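Long-range contacts in methionine-R-sulfoxide reductase (Neisseria meningitidis, PDB 3MMH), which catalyses the thiol-dependent reduction of free methionine-R-sulfoxide to methionine and is built on a GAF domain: residues 49-54 against 67-72; 82-87 against 104-109; 110-115 against 134-139; 115-120 against 144-149. One frame throughout, in Å; residues are numbered along the deposited sequence. Where two conformers were deposited one is given.

Interaction 1 of 4, residues 49-54 against 67-72; sequences WFWVGF and APFQGP. With SME (methionine sulfoxide), chain C.
The indole of Trp51 lies between the side chain of Phe69 and the methyl group of the bound methionine sulfoxide. On one face CB of Phe69 sits off-centre above the six-membered ring, and Trp51 CZ2 comes within 3.3 Å of Phe69 CG; the two ring planes are 16° apart but slid so far that they barely overlap. On the opposite face the substrate's CE rests over the middle of the indole, 3.5 Å from Trp51 CE2, and a broad, flat aromatic suits a methyl group there. CG of Phe69 occupies the crowded position between its backbone N and carbonyl carbon (chi1 71°), beside Trp51 CZ2. Just before the strand, Phe50 takes CD of Pro72 over one face, a CH-pi contact. These residues belong to the antiparallel hairpin of strands 51-58 and 63-70 in the central sheet of the GAF domain, with Phe50 and Trp51 forming a classic bulge opposite Asp134. Gly53 pairs with Phe69 at a CA-CA separation of 3.7 Å, too close for a side chain on Gly53. Val52 and Gln70 form a hydrogen-bonded pair, Val52 N to Gln70 O and Gln70 N to Val52 O both 2.9 Å. Farther along, Phe54 N donates to Pro68 O and Ala67 N to Phe54 O. At the indole's edge Trp51 NE1 makes a weak bond, 2.9 Å and bent to 129°, to Pro72 O.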
loop_
_atom_site.group_PDB
_atom_site.type_symbol
_atom_site.label_atom_id
_atom_site.label_comp_id
_atom_site.label_asym_id
_atom_site.label_seq_id
_atom_site.Cartn_x
_atom_site.Cartn_y
_atom_site.Cartn_z
ATOM N N TRP A 49 5.500 -3.429 12.611
ATOM C CA TRP A 49 4.858 -2.288 13.182
ATOM C C TRP A 49 3.393 -2.323 12.850
ATOM O O TRP A 49 2.958 -2.796 11.828
ATOM C CB TRP A 49 5.485 -0.988 12.642
ATOM C CG TRP A 49 6.919 -0.785 12.993
ATOM C CD1 TRP A 49 7.511 -1.035 14.200
ATOM C CD2 TRP A 49 7.945 -0.348 12.131
ATOM N NE1 TRP A 49 8.846 -0.728 14.167
ATOM C CE2 TRP A 49 9.132 -0.277 12.917
ATOM C CE3 TRP A 49 8.023 0.045 10.819
ATOM C CZ2 TRP A 49 10.348 0.171 12.380
ATOM C CZ3 TRP A 49 9.236 0.487 10.315
ATOM C CH2 TRP A 49 10.405 0.551 11.079
ATOM N N PHE A 50 2.591 -1.706 13.707
ATOM C CA PHE A 50 1.145 -1.580 13.523
ATOM C C PHE A 50 0.780 -0.888 12.193
ATOM O O PHE A 50 -0.170 -1.339 11.509
ATOM C CB PHE A 50 0.583 -0.742 14.686
ATOM C CG PHE A 50 -0.883 -0.527 14.658
ATOM C CD1 PHE A 50 -1.787 -1.581 14.838
ATOM C CD2 PHE A 50 -1.378 0.754 14.497
ATOM C CE1 PHE A 50 -3.168 -1.376 14.779
ATOM C CE2 PHE A 50 -2.753 0.966 14.459
ATOM C CZ PHE A 50 -3.585 -0.078 14.718
ATOM N N TRP A 51 1.481 0.152 11.815
ATOM C CA TRP A 51 1.235 0.863 10.616
ATOM C C TRP A 51 2.527 1.366 10.094
ATOM O O TRP A 51 3.355 1.909 10.841
ATOM C CB TRP A 51 0.259 2.039 10.901
ATOM C CG TRP A 51 -0.469 2.639 9.741
ATOM C CD1 TRP A 51 -1.756 2.312 9.372
ATOM C CD2 TRP A 51 -0.002 3.607 8.777
ATOM N NE1 TRP A 51 -2.093 3.048 8.292
ATOM C CE2 TRP A 51 -1.057 3.855 7.896
ATOM C CE3 TRP A 51 1.175 4.343 8.616
ATOM C CZ2 TRP A 51 -0.985 4.757 6.852
ATOM C CZ3 TRP A 51 1.290 5.220 7.586
ATOM C CH2 TRP A 51 0.223 5.427 6.696
ATOM N N VAL A 52 2.747 1.295 8.786
ATOM C CA VAL A 52 3.929 1.889 8.183
ATOM C C VAL A 52 3.629 2.273 6.727
ATOM O O VAL A 52 3.082 1.447 5.989
ATOM C CB VAL A 52 5.211 1.035 8.284
ATOM C CG1 VAL A 52 5.015 -0.364 7.717
ATOM C CG2 VAL A 52 6.419 1.738 7.712
ATOM N N GLY A 53 3.991 3.462 6.323
ATOM C CA GLY A 53 3.681 3.908 4.994
ATOM C C GLY A 53 4.006 5.321 4.742
ATOM O O GLY A 53 4.845 5.922 5.477
ATOM N N PHE A 54 3.404 5.913 3.737
ATOM C CA PHE A 54 3.791 7.216 3.205
ATOM C C PHE A 54 2.609 8.123 3.036
ATOM O O PHE A 54 1.514 7.664 2.653
ATOM C CB PHE A 54 4.515 7.052 1.879
ATOM C CG PHE A 54 5.786 6.229 1.987
ATOM C CD1 PHE A 54 6.969 6.820 2.340
ATOM C CD2 PHE A 54 5.747 4.841 1.866
ATOM C CE1 PHE A 54 8.106 6.021 2.473
ATOM C CE2 PHE A 54 6.881 4.053 1.982
ATOM C CZ PHE A 54 8.053 4.689 2.337
ATOM N N ALA A 67 -0.540 7.712 0.631
ATOM C CA ALA A 67 0.117 6.977 -0.438
ATOM C C ALA A 67 0.186 5.513 -0.001
ATOM O O ALA A 67 -0.479 5.128 0.955
ATOM C CB ALA A 67 1.401 7.679 -0.837
ATOM N N PRO A 68 1.061 4.658 -0.563
ATOM C CA PRO A 68 1.095 3.265 -0.083
ATOM C C PRO A 68 1.401 3.138 1.402
ATOM O O PRO A 68 2.232 3.877 1.932
ATOM C CB PRO A 68 2.125 2.628 -0.976
ATOM C CG PRO A 68 2.034 3.350 -2.279
ATOM C CD PRO A 68 1.806 4.800 -1.834
ATOM N N PHE A 69 0.828 2.113 2.023
ATOM C CA PHE A 69 1.037 1.811 3.423
ATOM C C PHE A 69 0.570 0.398 3.725
ATOM O O PHE A 69 -0.224 -0.171 2.963
ATOM C CB PHE A 69 0.314 2.792 4.321
ATOM C CG PHE A 69 -1.237 2.637 4.314
ATOM C CD1 PHE A 69 -1.998 3.258 3.378
ATOM C CD2 PHE A 69 -1.805 1.836 5.274
ATOM C CE1 PHE A 69 -3.380 3.117 3.415
ATOM C CE2 PHE A 69 -3.220 1.707 5.312
ATOM C CZ PHE A 69 -3.964 2.360 4.390
ATOM N N GLN A 70 0.982 -0.122 4.853
ATOM C CA GLN A 70 0.479 -1.344 5.440
ATOM C C GLN A 70 -0.007 -1.065 6.836
ATOM O O GLN A 70 0.554 -0.248 7.561
ATOM C CB GLN A 70 1.535 -2.449 5.382
ATOM C CG GLN A 70 2.009 -2.736 3.994
ATOM C CD GLN A 70 2.081 -4.055 3.420
ATOM O OE1 GLN A 70 2.504 -4.248 2.253
ATOM N NE2 GLN A 70 1.705 -5.015 4.181
ATOM N N GLY A 71 -1.064 -1.778 7.221
ATOM C CA GLY A 71 -1.748 -1.559 8.465
ATOM C C GLY A 71 -3.202 -1.119 8.232
ATOM O O GLY A 71 -3.677 -1.121 7.070
ATOM N N PRO A 72 -3.957 -0.768 9.269
ATOM C CA PRO A 72 -5.368 -0.413 9.124
ATOM C C PRO A 72 -5.585 0.896 8.360
ATOM O O PRO A 72 -4.695 1.740 8.281
ATOM C CB PRO A 72 -5.868 -0.362 10.569
ATOM C CG PRO A 72 -4.629 -0.007 11.345
ATOM C CD PRO A 72 -3.529 -0.782 10.676
HETATM N N SME C . -0.464 10.062 13.543
HETATM C CA SME C . -0.254 10.867 12.316
HETATM C CB SME C . -1.371 10.671 11.270
HETATM C CG SME C . -1.192 9.474 10.322
HETATM S S SME C . -1.655 7.955 11.050
HETATM O OE SME C . -1.270 7.642 12.414
HETATM C CE SME C . -1.236 6.858 9.761
HETATM C C SME C . -0.053 12.314 12.668
HETATM O O SME C . 0.231 13.094 11.748
HETATM O OXT SME C . -0.145 12.683 13.902
#

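Interaction 2 of 4, residues 82-87 against 104-109; sequences RGVCGQ and PDHIAC. With SME (methionine sulfoxide), chain C.
Asp105 OD2 is gripped by Arg82 NE at 2.8 Å and by Gly83 N at 3.1 Å, the two donors arriving from opposite faces of the carboxylate plane. Arg82 meets the carboxylate side-on: NE takes OD2 while NH2 takes OD1 at 2.9 Å, both on the syn side, with guanidinium and carboxylate nearly coplanar. Bends at chi2 and chi3 fold the arginine chain back for this salt bridge. A water bridges OD2 to Gln87 NE2, which also donates to Pro104 O at 2.9 Å; the long, extended side chain of glutamine, ending in an N-H donor, suits that reach. Gly83, at positive phi, packs its CA against CG1 of Ile107, where a side chain would strike both Ile107 and the substrate. Beyond it helix 83-91 and the loop close round the substrate carboxylate: Val84 N and Ile107 N both donate to OXT, and Cys85 N gives a 2.8 Å bond to the substrate's O. Ile107 O accepts from the substrate amino group. Cys109 SG, in a disulfide with Cys75, lies 3.6 Å from the sulfoxide S. Three backbone N-H groups, two in the first turn of a helix whose dipole probably helps, would favour a negative carboxylate, consistent with selection of the free amino acid.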
loop_
_atom_site.group_PDB
_atom_site.type_symbol
_atom_site.label_atom_id
_atom_site.label_comp_id
_atom_site.label_asym_id
_atom_site.label_seq_id
_atom_site.Cartn_x
_atom_site.Cartn_y
_atom_site.Cartn_z
ATOM N N ARG A 82 -0.119 20.213 10.853
ATOM C CA ARG A 82 -0.999 19.520 11.790
ATOM C C ARG A 82 -0.509 18.083 11.943
ATOM O O ARG A 82 -0.067 17.442 10.958
ATOM C CB ARG A 82 -2.390 19.528 11.206
ATOM C CG ARG A 82 -3.031 20.943 11.059
ATOM C CD ARG A 82 -3.201 21.686 12.364
ATOM N NE ARG A 82 -3.788 20.876 13.440
ATOM C CZ ARG A 82 -5.082 20.849 13.675
ATOM N NH1 ARG A 82 -5.932 21.466 12.937
ATOM N NH2 ARG A 82 -5.559 20.116 14.671
ATOM N N GLY A 83 -0.665 17.534 13.132
ATOM C CA GLY A 83 -0.253 16.182 13.414
ATOM C C GLY A 83 1.257 16.034 13.476
ATOM O O GLY A 83 1.980 16.927 13.127
ATOM N N VAL A 84 1.707 14.839 13.889
ATOM C CA VAL A 84 3.145 14.555 13.810
ATOM C C VAL A 84 3.616 14.727 12.332
ATOM O O VAL A 84 4.712 15.182 12.100
ATOM C CB VAL A 84 3.441 13.170 14.381
ATOM C CG1 VAL A 84 4.917 12.903 14.461
ATOM C CG2 VAL A 84 2.803 12.981 15.772
ATOM N N CYS A 85 2.812 14.227 11.395
ATOM C CA CYS A 85 3.204 14.277 10.000
ATOM C C CYS A 85 3.358 15.725 9.472
ATOM O O CYS A 85 4.345 16.040 8.857
ATOM C CB CYS A 85 2.259 13.512 9.143
ATOM S SG CYS A 85 2.323 11.699 9.306
ATOM N N GLY A 86 2.344 16.553 9.773
ATOM C CA GLY A 86 2.424 17.924 9.345
ATOM C C GLY A 86 3.469 18.716 10.055
ATOM O O GLY A 86 4.035 19.697 9.497
ATOM N N GLN A 87 3.747 18.378 11.330
ATOM C CA GLN A 87 4.871 18.948 12.060
ATOM C C GLN A 87 6.216 18.597 11.494
ATOM O O GLN A 87 7.110 19.473 11.400
ATOM C CB GLN A 87 4.864 18.536 13.517
ATOM C CG GLN A 87 3.729 19.104 14.314
ATOM C CD GLN A 87 3.442 18.383 15.621
ATOM O OE1 GLN A 87 4.191 17.500 16.043
ATOM N NE2 GLN A 87 2.338 18.757 16.233
ATOM N N PRO A 104 2.018 17.166 21.415
ATOM C CA PRO A 104 1.010 18.158 21.014
ATOM C C PRO A 104 0.412 17.891 19.629
ATOM O O PRO A 104 1.198 17.665 18.679
ATOM C CB PRO A 104 1.815 19.484 21.056
ATOM C CG PRO A 104 2.993 19.231 21.951
ATOM C CD PRO A 104 3.316 17.762 21.852
ATOM N N ASP A 105 -0.914 17.901 19.526
ATOM C CA ASP A 105 -1.642 17.841 18.238
ATOM C C ASP A 105 -1.417 16.548 17.391
ATOM O O ASP A 105 -1.517 16.599 16.191
ATOM C CB ASP A 105 -1.348 19.067 17.372
ATOM C CG ASP A 105 -2.297 19.265 16.201
ATOM O OD1 ASP A 105 -3.529 19.063 16.388
ATOM O OD2 ASP A 105 -1.852 19.611 15.077
ATOM N N HIS A 106 -1.140 15.418 18.016
ATOM C CA HIS A 106 -1.152 14.118 17.362
ATOM C C HIS A 106 -2.519 13.892 16.710
ATOM O O HIS A 106 -3.575 14.191 17.314
ATOM C CB HIS A 106 -0.819 13.033 18.407
ATOM C CG HIS A 106 -0.950 11.652 17.881
ATOM N ND1 HIS A 106 -2.037 10.869 18.166
ATOM C CD2 HIS A 106 -0.164 10.918 17.058
ATOM C CE1 HIS A 106 -1.911 9.695 17.578
ATOM N NE2 HIS A 106 -0.793 9.715 16.862
ATOM N N ILE A 107 -2.472 13.367 15.490
ATOM C CA ILE A 107 -3.692 13.000 14.798
ATOM C C ILE A 107 -3.845 11.465 14.956
ATOM O O ILE A 107 -3.045 10.687 14.398
ATOM C CB ILE A 107 -3.687 13.481 13.356
ATOM C CG1 ILE A 107 -3.580 14.971 13.227
ATOM C CG2 ILE A 107 -4.888 12.886 12.603
ATOM C CD1 ILE A 107 -3.370 15.415 11.808
ATOM N N ALA A 108 -4.922 11.064 15.617
ATOM C CA ALA A 108 -5.189 9.679 15.906
ATOM C C ALA A 108 -6.057 9.004 14.807
ATOM O O ALA A 108 -7.226 8.724 15.033
ATOM C CB ALA A 108 -5.779 9.481 17.372
ATOM N N CYS A 109 -5.514 8.634 13.653
ATOM C CA CYS A 109 -6.312 7.974 12.575
ATOM C C CYS A 109 -6.742 6.613 13.075
ATOM O O CYS A 109 -7.760 6.110 12.633
ATOM C CB CYS A 109 -5.587 7.878 11.198
ATOM S SG CYS A 109 -4.960 9.434 10.632
HETATM N N SME C . -0.464 10.062 13.543
HETATM C CA SME C . -0.254 10.867 12.316
HETATM C CB SME C . -1.371 10.671 11.270
HETATM C CG SME C . -1.192 9.474 10.322
HETATM S S SME C . -1.655 7.955 11.050
HETATM O OE SME C . -1.270 7.642 12.414
HETATM C CE SME C . -1.236 6.858 9.761
HETATM C C SME C . -0.053 12.314 12.668
HETATM O O SME C . 0.231 13.094 11.748
HETATM O OXT SME C . -0.145 12.683 13.902
HETATM O O HOH W 1 0.595 20.770 15.089
#

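Interaction 3 of 4, residues 110-115 against 134-139; sequences SSLSRS and DSEHLA. With SME (methionine sulfoxide), chain C; ACT (acetate ion), chain M.
Ser135 O accepts two backbone donors from the facing segment, Arg114 N at 2.8 Å and Ser115 N at 3.2 Å, a classic beta bulge in which Arg114 and Ser115 together face one residue. Ser135 N returns a bond to Ser115 O, completing the antiparallel pair. The hydroxyl of Ser115, between its own backbone N and carbonyl carbon (chi1 64°), gives its proton to His137 O at 2.7 Å and also accepts from Gln140 N, a double role that suits a small hydroxyl. Ser135 OG accepts from His137 N in an ST turn and donates to an acetate ion, which also takes Glu136 N; the acetate probably came from the crystallisation liquor. Ser110 OG forms a second ST turn with Leu112 N. One water donates to both Leu112 O and Glu136 OE1, whose side chains run side by side. Another lies 2.7 Å from Ser113 OG and 2.8 Å from Asp134 OD1, near the substrate's sulfoxide oxygen. Farther out, Leu138 lays CG over the centre of the Arg114 guanidinium face, 3.8 Å from CZ, an apolar cover that spares the cation's N-H edges. The contact thus joins the end of strand 126-135 to the loop entering strand 115-123. Strand 51-58 lies beyond, where Asp134 pairs with Trp51 and Phe50 packs on Ser110 and Glu136.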
loop_
_atom_site.group_PDB
_atom_site.type_symbol
_atom_site.label_atom_id
_atom_site.label_comp_id
_atom_site.label_asym_id
_atom_site.label_seq_id
_atom_site.Cartn_x
_atom_site.Cartn_y
_atom_site.Cartn_z
ATOM N N SER A 110 -5.935 5.989 13.921
ATOM C CA SER A 110 -6.387 4.846 14.697
ATOM C C SER A 110 -6.319 5.160 16.125
ATOM O O SER A 110 -5.325 5.745 16.579
ATOM C CB SER A 110 -5.514 3.649 14.390
ATOM O OG SER A 110 -5.782 2.586 15.259
ATOM N N SER A 111 -7.308 4.698 16.875
ATOM C CA SER A 111 -7.308 4.867 18.348
ATOM C C SER A 111 -6.218 3.989 19.004
ATOM O O SER A 111 -5.891 4.168 20.155
ATOM C CB SER A 111 -8.659 4.460 18.977
ATOM O OG SER A 111 -8.928 3.073 18.714
ATOM N N LEU A 112 -5.660 3.025 18.293
ATOM C CA LEU A 112 -4.804 1.971 18.903
ATOM C C LEU A 112 -3.291 2.348 18.935
ATOM O O LEU A 112 -2.533 1.730 19.663
ATOM C CB LEU A 112 -4.949 0.669 18.173
ATOM C CG LEU A 112 -6.358 0.097 18.107
ATOM C CD1 LEU A 112 -6.281 -1.198 17.305
ATOM C CD2 LEU A 112 -6.789 -0.212 19.539
ATOM N N SER A 113 -2.861 3.323 18.116
ATOM C CA SER A 113 -1.441 3.649 18.119
ATOM C C SER A 113 -1.043 4.439 19.377
ATOM O O SER A 113 -1.753 5.334 19.851
ATOM C CB SER A 113 -1.039 4.347 16.834
ATOM O OG SER A 113 -1.850 5.465 16.696
ATOM N N ARG A 114 0.112 4.077 19.902
ATOM C CA ARG A 114 0.730 4.657 21.085
ATOM C C ARG A 114 2.063 5.361 20.886
ATOM O O ARG A 114 2.427 6.225 21.707
ATOM C CB ARG A 114 0.829 3.629 22.217
ATOM C CG ARG A 114 -0.571 3.039 22.622
ATOM C CD ARG A 114 -0.593 2.297 23.918
ATOM N NE ARG A 114 -0.428 3.278 25.007
ATOM C CZ ARG A 114 -0.255 2.916 26.282
ATOM N NH1 ARG A 114 -0.157 1.637 26.595
ATOM N NH2 ARG A 114 -0.120 3.854 27.178
ATOM N N SER A 115 2.798 5.038 19.846
ATOM C CA SER A 115 4.047 5.715 19.572
ATOM C C SER A 115 4.237 5.815 18.071
ATOM O O SER A 115 3.552 5.097 17.329
ATOM C CB SER A 115 5.234 5.028 20.248
ATOM O OG SER A 115 5.480 3.720 19.768
ATOM N N ASP A 134 3.911 3.644 12.962
ATOM C CA ASP A 134 3.154 3.710 14.196
ATOM C C ASP A 134 3.171 2.339 14.879
ATOM O O ASP A 134 3.256 1.314 14.223
ATOM C CB ASP A 134 1.698 4.232 13.941
ATOM C CG ASP A 134 1.667 5.543 13.214
ATOM O OD1 ASP A 134 1.598 6.571 13.899
ATOM O OD2 ASP A 134 1.725 5.495 11.947
ATOM N N SER A 135 3.108 2.352 16.196
ATOM C CA SER A 135 3.125 1.133 17.016
ATOM C C SER A 135 2.026 1.212 18.073
ATOM O O SER A 135 1.736 2.282 18.590
ATOM C CB SER A 135 4.452 1.011 17.703
ATOM O OG SER A 135 4.474 -0.166 18.524
ATOM N N GLU A 136 1.463 0.064 18.379
ATOM C CA GLU A 136 0.607 -0.080 19.561
ATOM C C GLU A 136 1.362 -0.092 20.867
ATOM O O GLU A 136 0.715 -0.019 21.918
ATOM C CB GLU A 136 -0.196 -1.380 19.461
ATOM C CG GLU A 136 -1.207 -1.337 18.393
ATOM C CD GLU A 136 -2.205 -2.509 18.521
ATOM O OE1 GLU A 136 -3.169 -2.387 19.263
ATOM O OE2 GLU A 136 -2.010 -3.509 17.784
ATOM N N HIS A 137 2.699 -0.189 20.857
ATOM C CA HIS A 137 3.539 -0.216 22.082
ATOM C C HIS A 137 4.011 1.216 22.342
ATOM O O HIS A 137 4.188 1.981 21.371
ATOM C CB HIS A 137 4.761 -1.138 21.888
ATOM C CG HIS A 137 4.391 -2.491 21.414
ATOM N ND1 HIS A 137 3.312 -3.186 21.912
ATOM C CD2 HIS A 137 4.918 -3.257 20.435
ATOM C CE1 HIS A 137 3.220 -4.354 21.291
ATOM N NE2 HIS A 137 4.161 -4.403 20.365
ATOM N N LEU A 138 4.217 1.597 23.602
ATOM C CA LEU A 138 4.891 2.852 23.932
ATOM C C LEU A 138 6.361 2.759 23.525
ATOM O O LEU A 138 6.965 1.737 23.645
ATOM C CB LEU A 138 4.803 3.120 25.422
ATOM C CG LEU A 138 3.476 3.585 25.929
ATOM C CD1 LEU A 138 3.376 3.431 27.437
ATOM C CD2 LEU A 138 3.153 4.993 25.517
ATOM N N ALA A 139 6.941 3.896 23.108
ATOM C CA ALA A 139 8.391 4.023 22.877
ATOM C C ALA A 139 8.905 2.920 21.993
ATOM O O ALA A 139 10.060 2.485 22.172
ATOM C CB ALA A 139 9.195 3.966 24.284
HETATM N N SME C . -0.464 10.062 13.543
HETATM C CA SME C . -0.254 10.867 12.316
HETATM C CB SME C . -1.371 10.671 11.270
HETATM C CG SME C . -1.192 9.474 10.322
HETATM S S SME C . -1.655 7.955 11.050
HETATM O OE SME C . -1.270 7.642 12.414
HETATM C CE SME C . -1.236 6.858 9.761
HETATM C C SME C . -0.053 12.314 12.668
HETATM O O SME C . 0.231 13.094 11.748
HETATM O OXT SME C . -0.145 12.683 13.902
HETATM C C ACT M . 3.305 -2.871 16.874
HETATM O O ACT M . 2.170 -2.449 17.253
HETATM O OXT ACT M . 4.330 -2.142 16.741
HETATM C CH3 ACT M . 3.407 -4.367 16.723
HETATM O O HOH W 2 -2.958 -0.339 21.406
HETATM O O HOH W 3 -0.434 7.465 15.523
#

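Interaction 4 of 4, residues 115-120 against 144-149; sequences SEIVVP and TDALYL. With SME (methionine sulfoxide), chain C.
Helix 143-165 packs on one face of the GAF-domain sheet, and Ile117 and Val119 of strand 115-123 are the side chains that meet it here. Ile117 reaches farthest. Its CG1 is anti to the backbone N (chi1 -174°), and CD1 at the chain's tip comes 3.6 Å from Ala146 N and 3.9 Å from Asp145 CB. The small Ala146 lets this tip approach the helix backbone. The other branch, CG2, meets CD1 of Leu149 at 3.9 Å. Two residues on, on the same face, Val119 CG2 rests against CB of Leu149 at 3.8 Å, so that leucine, one turn on from Asp145, is touched by both branched residues. Strand and helix segments run nearly the same way, at 27° with their axes 9.2 Å apart, an alpha-on-beta packing with no hydrogen bond between the segments. Asp145 turns its polar end elsewhere: OD1 bonds to Tyr15, OD2 pairs with Lys11, and the residue belongs to a magnesium site. Glu116 and Val118 point to the other face of the strand, Val118 onto helix 83-91. There the extended Glu116 receives the substrate's amino group, with SME N 2.9 Å from OE1 and a weak second bond to OE2, two carboxylate oxygens that suit an amino donor.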
loop_
_atom_site.group_PDB
_atom_site.type_symbol
_atom_site.label_atom_id
_atom_site.label_comp_id
_atom_site.label_asym_id
_atom_site.label_seq_id
_atom_site.Cartn_x
_atom_site.Cartn_y
_atom_site.Cartn_z
ATOM N N SER A 115 2.798 5.038 19.846
ATOM C CA SER A 115 4.047 5.715 19.572
ATOM C C SER A 115 4.237 5.815 18.071
ATOM O O SER A 115 3.552 5.097 17.329
ATOM C CB SER A 115 5.234 5.028 20.248
ATOM O OG SER A 115 5.480 3.720 19.768
ATOM N N GLU A 116 5.067 6.712 17.589
ATOM C CA GLU A 116 5.167 7.037 16.175
ATOM C C GLU A 116 6.527 7.630 15.844
ATOM O O GLU A 116 7.187 8.267 16.701
ATOM C CB GLU A 116 4.069 8.061 15.860
ATOM C CG GLU A 116 3.930 8.545 14.446
ATOM C CD GLU A 116 2.717 9.326 14.148
ATOM O OE1 GLU A 116 1.983 9.738 15.025
ATOM O OE2 GLU A 116 2.456 9.654 12.940
ATOM N N ILE A 117 6.906 7.519 14.597
ATOM C CA ILE A 117 8.053 8.273 14.033
ATOM C C ILE A 117 7.667 8.746 12.626
ATOM O O ILE A 117 7.019 7.992 11.897
ATOM C CB ILE A 117 9.322 7.432 13.957
ATOM C CG1 ILE A 117 10.513 8.270 13.511
ATOM C CG2 ILE A 117 9.151 6.172 13.150
ATOM C CD1 ILE A 117 11.891 7.568 13.694
ATOM N N VAL A 118 8.020 9.967 12.305
ATOM C CA VAL A 118 7.844 10.531 10.987
ATOM C C VAL A 118 9.168 11.027 10.453
ATOM O O VAL A 118 9.812 11.835 11.123
ATOM C CB VAL A 118 6.793 11.642 10.968
ATOM C CG1 VAL A 118 6.643 12.202 9.541
ATOM C CG2 VAL A 118 5.456 11.125 11.529
ATOM N N VAL A 119 9.543 10.614 9.257
ATOM C CA VAL A 119 10.772 11.038 8.606
ATOM C C VAL A 119 10.410 11.730 7.261
ATOM O O VAL A 119 9.829 11.094 6.388
ATOM C CB VAL A 119 11.727 9.863 8.343
ATOM C CG1 VAL A 119 12.984 10.329 7.588
ATOM C CG2 VAL A 119 12.036 9.144 9.594
ATOM N N PRO A 120 10.698 12.994 7.101
ATOM C CA PRO A 120 10.409 13.666 5.844
ATOM C C PRO A 120 11.353 13.312 4.718
ATOM O O PRO A 120 12.526 12.972 4.937
ATOM C CB PRO A 120 10.550 15.166 6.220
ATOM C CG PRO A 120 11.684 15.125 7.253
ATOM C CD PRO A 120 11.390 13.852 8.058
ATOM N N THR A 144 17.700 4.727 17.013
ATOM C CA THR A 144 18.055 3.743 15.981
ATOM C C THR A 144 17.119 3.881 14.794
ATOM O O THR A 144 17.531 3.904 13.639
ATOM C CB THR A 144 18.024 2.318 16.549
ATOM O OG1 THR A 144 19.010 2.223 17.593
ATOM C CG2 THR A 144 18.289 1.260 15.555
ATOM N N ASP A 145 15.815 3.975 15.090
ATOM C CA ASP A 145 14.846 4.162 13.994
ATOM C C ASP A 145 15.077 5.502 13.261
ATOM O O ASP A 145 15.026 5.595 12.079
ATOM C CB ASP A 145 13.403 4.119 14.546
ATOM C CG ASP A 145 13.180 2.840 15.256
ATOM O OD1 ASP A 145 12.902 1.774 14.611
ATOM O OD2 ASP A 145 13.247 2.832 16.524
ATOM N N ALA A 146 15.345 6.569 14.044
ATOM C CA ALA A 146 15.569 7.863 13.403
ATOM C C ALA A 146 16.754 7.758 12.471
ATOM O O ALA A 146 16.736 8.270 11.351
ATOM C CB ALA A 146 15.748 8.942 14.470
ATOM N N LEU A 147 17.865 7.167 12.902
ATOM C CA LEU A 147 19.056 7.068 12.075
ATOM C C LEU A 147 18.773 6.277 10.783
ATOM O O LEU A 147 19.035 6.743 9.676
ATOM C CB LEU A 147 20.208 6.428 12.851
ATOM C CG LEU A 147 21.537 6.349 12.078
ATOM C CD1 LEU A 147 22.205 7.736 12.143
ATOM C CD2 LEU A 147 22.471 5.285 12.707
ATOM N N TYR A 148 18.278 5.070 10.932
ATOM C CA TYR A 148 18.121 4.189 9.792
ATOM C C TYR A 148 16.961 4.507 8.905
ATOM O O TYR A 148 17.102 4.443 7.676
ATOM C CB TYR A 148 18.105 2.726 10.258
ATOM C CG TYR A 148 19.470 2.266 10.696
ATOM C CD1 TYR A 148 20.566 2.243 9.831
ATOM C CD2 TYR A 148 19.670 1.715 11.964
ATOM C CE1 TYR A 148 21.809 1.800 10.283
ATOM C CE2 TYR A 148 20.917 1.244 12.357
ATOM C CZ TYR A 148 21.986 1.332 11.525
ATOM O OH TYR A 148 23.234 0.866 11.955
ATOM N N LEU A 149 15.844 4.988 9.440
ATOM C CA LEU A 149 14.778 5.468 8.540
ATOM C C LEU A 149 15.194 6.753 7.885
ATOM O O LEU A 149 14.771 7.023 6.749
ATOM C CB LEU A 149 13.439 5.606 9.265
ATOM C CG LEU A 149 12.839 4.276 9.773
ATOM C CD1 LEU A 149 11.658 4.544 10.668
ATOM C CD2 LEU A 149 12.466 3.365 8.589
HETATM N N SME C . -0.464 10.062 13.543
HETATM C CA SME C . -0.254 10.867 12.316
HETATM C CB SME C . -1.371 10.671 11.270
HETATM C CG SME C . -1.192 9.474 10.322
HETATM S S SME C . -1.655 7.955 11.050
HETATM O OE SME C . -1.270 7.642 12.414
HETATM C CE SME C . -1.236 6.858 9.761
HETATM C C SME C . -0.053 12.314 12.668
HETATM O O SME C . 0.231 13.094 11.748
HETATM O OXT SME C . -0.145 12.683 13.902
#

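Overall arrangement
Interactions 1, 3 and 4 all involve the central sheet, while interaction 2 joins helix 83-91 to a loop beside it. Interactions 1 and 4 are buried: interaction 1 is a strand pairing with aromatic cover, interaction 4 a helix-on-strand contact without hydrogen bonds, and they meet where Trp49 packs on Asp145 and Leu149. Interactions 2 and 3 are partly exposed, richer in polar bonds and water, and adjoin in sequence between Cys109 and Ser110. Interaction 3 shares Ser115 with interaction 4 and joins interaction 1 through the neighbouring strands 51-58 and 126-135. Each reaches the same substrate differently: interaction 1 at its methyl group, interaction 2 at its carboxylate, amino group and sulfur, interaction 3 near its sulfoxide oxygen, and interaction 4 at its amino group.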